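Local coordinates for concanavalin B (Canavalia ensiformis, PDB 6CAF), which may act as a carbohydrate-binding protein of jack bean seeds and is a chitinase-like member of glycosyl hydrolase family 18, at residues 28-33 / 282-287. Numbering follows the deposited sequence. Where two conformers were deposited one is given.
Sequences SSTEIA and TRYAGI
The phenol of Y284 reaches T30 with its hydroxyl: OH donates a hydrogen bond to OG1, 2.7 Å away, and OG1 lies in the plane of the ring, at its edge. OG1 sits beside the T30 backbone N (chi1 -69°), and the T30 methyl CG2, anti to that N, comes within 3.4 Å of Y284 OH. OG1 is also hydrogen-bonded to I27 O, so the T30 hydroxyl is held between Y284 OH and the carbonyl of I27, just ahead of segment 28-33. One face of the Y284 ring is covered by its own strand, with G286 N 3.5 Å above the ring centre. Farther along, I32 and I287 lie side by side and point the same way, their CG1 atoms 4.0 Å apart; I32 continues this apolar layer onto I304 and I305 of helix 300-308. E31 points to the other face of the sheet, where its carboxylate forms a salt bridge with K54. Three backbone hydrogen bonds set the parallel register: E31 N to A285 O (3.1 Å), I287 N to E31 O (3.0 Å) and A33 N to I287 O (2.8 Å, N-H...O angle 166°). G286 has no CB, and its CA-H points to E31 O, CA to O 3.2 Å, angle at H 144°. Pairing strand 31-36 with strand 284-290, the first and last of the parallel sheet, closes the TIM barrel characteristic of family 18 glycosyl hydrolases.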
loop_
_atom_site.group_PDB
_atom_site.type_symbol
_atom_site.label_atom_id
_atom_site.label_comp_id
_atom_site.label_asym_id
_atom_site.label_seq_id
_atom_site.Cartn_x
_atom_site.Cartn_y
_atom_site.Cartn_z
ATOM N N SER A 28 11.559 15.171 8.157
ATOM C CA SER A 28 10.554 15.623 9.123
ATOM C C SER A 28 9.115 15.488 8.612
ATOM O O SER A 28 8.179 15.368 9.414
ATOM C CB SER A 28 10.823 17.088 9.502
ATOM O OG SER A 28 10.562 17.922 8.384
ATOM N N SER A 29 8.940 15.525 7.285
ATOM C CA SER A 29 7.619 15.424 6.652
ATOM C C SER A 29 7.182 13.991 6.305
ATOM O O SER A 29 6.166 13.794 5.640
ATOM C CB SER A 29 7.594 16.260 5.375
ATOM O OG SER A 29 8.486 15.731 4.403
ATOM N N THR A 30 7.934 13.001 6.765
ATOM C CA THR A 30 7.595 11.602 6.592
ATOM C C THR A 30 6.114 11.336 6.895
ATOM O O THR A 30 5.632 11.655 7.980
ATOM C CB THR A 30 8.465 10.749 7.564
ATOM O OG1 THR A 30 9.834 10.772 7.149
ATOM C CG2 THR A 30 8.013 9.296 7.655
ATOM N N GLU A 31 5.441 10.678 5.963
ATOM C CA GLU A 31 4.117 10.113 6.192
ATOM C C GLU A 31 4.270 8.605 6.318
ATOM O O GLU A 31 5.070 8.028 5.597
ATOM C CB GLU A 31 3.169 10.476 5.037
ATOM C CG GLU A 31 2.900 11.977 4.931
ATOM C CD GLU A 31 2.023 12.377 3.736
ATOM O OE1 GLU A 31 1.884 11.599 2.770
ATOM O OE2 GLU A 31 1.497 13.496 3.776
ATOM N N ILE A 32 3.459 7.978 7.169
ATOM C CA ILE A 32 3.557 6.551 7.372
ATOM C C ILE A 32 2.253 5.874 6.953
ATOM O O ILE A 32 1.158 6.256 7.387
ATOM C CB ILE A 32 3.870 6.218 8.844
ATOM C CG1 ILE A 32 5.115 6.974 9.301
ATOM C CG2 ILE A 32 4.021 4.709 9.016
ATOM C CD1 ILE A 32 5.495 6.722 10.755
ATOM N N ALA A 33 2.394 4.839 6.137
ATOM C CA ALA A 33 1.279 3.987 5.760
ATOM C C ALA A 33 1.453 2.630 6.458
ATOM O O ALA A 33 2.579 2.238 6.795
ATOM C CB ALA A 33 1.296 3.774 4.246
ATOM N N THR A 282 12.984 15.976 -2.972
ATOM C CA THR A 282 11.928 16.109 -3.941
ATOM C C THR A 282 11.103 14.851 -4.167
ATOM O O THR A 282 9.997 14.961 -4.634
ATOM C CB THR A 282 12.448 16.579 -5.301
ATOM O OG1 THR A 282 13.464 15.686 -5.752
ATOM C CG2 THR A 282 13.040 17.987 -5.180
ATOM N N ARG A 283 11.617 13.668 -3.826
ATOM C CA ARG A 283 10.933 12.435 -4.180
ATOM C C ARG A 283 10.413 11.648 -2.990
ATOM O O ARG A 283 9.509 10.849 -3.149
ATOM C CB ARG A 283 11.827 11.529 -5.028
ATOM C CG ARG A 283 12.299 12.187 -6.306
ATOM C CD ARG A 283 11.185 12.626 -7.237
ATOM N NE ARG A 283 10.273 11.554 -7.569
ATOM C CZ ARG A 283 10.513 10.648 -8.516
ATOM N NH1 ARG A 283 11.640 10.679 -9.222
ATOM N NH2 ARG A 283 9.632 9.685 -8.748
ATOM N N TYR A 284 11.032 11.808 -1.808
ATOM C CA TYR A 284 10.690 10.973 -0.668
ATOM C C TYR A 284 9.409 11.462 0.009
ATOM O O TYR A 284 9.332 12.612 0.483
ATOM C CB TYR A 284 11.830 10.976 0.336
ATOM C CG TYR A 284 11.508 10.398 1.678
ATOM C CD1 TYR A 284 11.432 9.037 1.883
ATOM C CD2 TYR A 284 11.264 11.219 2.751
ATOM C CE1 TYR A 284 11.106 8.512 3.125
ATOM C CE2 TYR A 284 10.938 10.712 3.988
ATOM C CZ TYR A 284 10.875 9.367 4.178
ATOM O OH TYR A 284 10.557 8.835 5.403
ATOM N N ALA A 285 8.421 10.567 0.095
ATOM C CA ALA A 285 7.163 10.856 0.733
ATOM C C ALA A 285 7.006 10.227 2.113
ATOM O O ALA A 285 6.218 10.703 2.942
ATOM C CB ALA A 285 6.019 10.400 -0.158
ATOM N N GLY A 286 7.710 9.127 2.366
ATOM C CA GLY A 286 7.530 8.449 3.643
ATOM C C GLY A 286 7.781 6.970 3.528
ATOM O O GLY A 286 8.533 6.494 2.658
ATOM N N ILE A 287 7.156 6.242 4.445
ATOM C CA ILE A 287 7.366 4.828 4.544
ATOM C C ILE A 287 6.029 4.113 4.684
ATOM O O ILE A 287 5.035 4.711 5.123
ATOM C CB ILE A 287 8.277 4.453 5.723
ATOM C CG1 ILE A 287 7.666 4.790 7.049
ATOM C CG2 ILE A 287 9.660 5.094 5.573
ATOM C CD1 ILE A 287 8.473 4.306 8.250
HETATM O O HOH W 1 8.595 13.660 3.105
#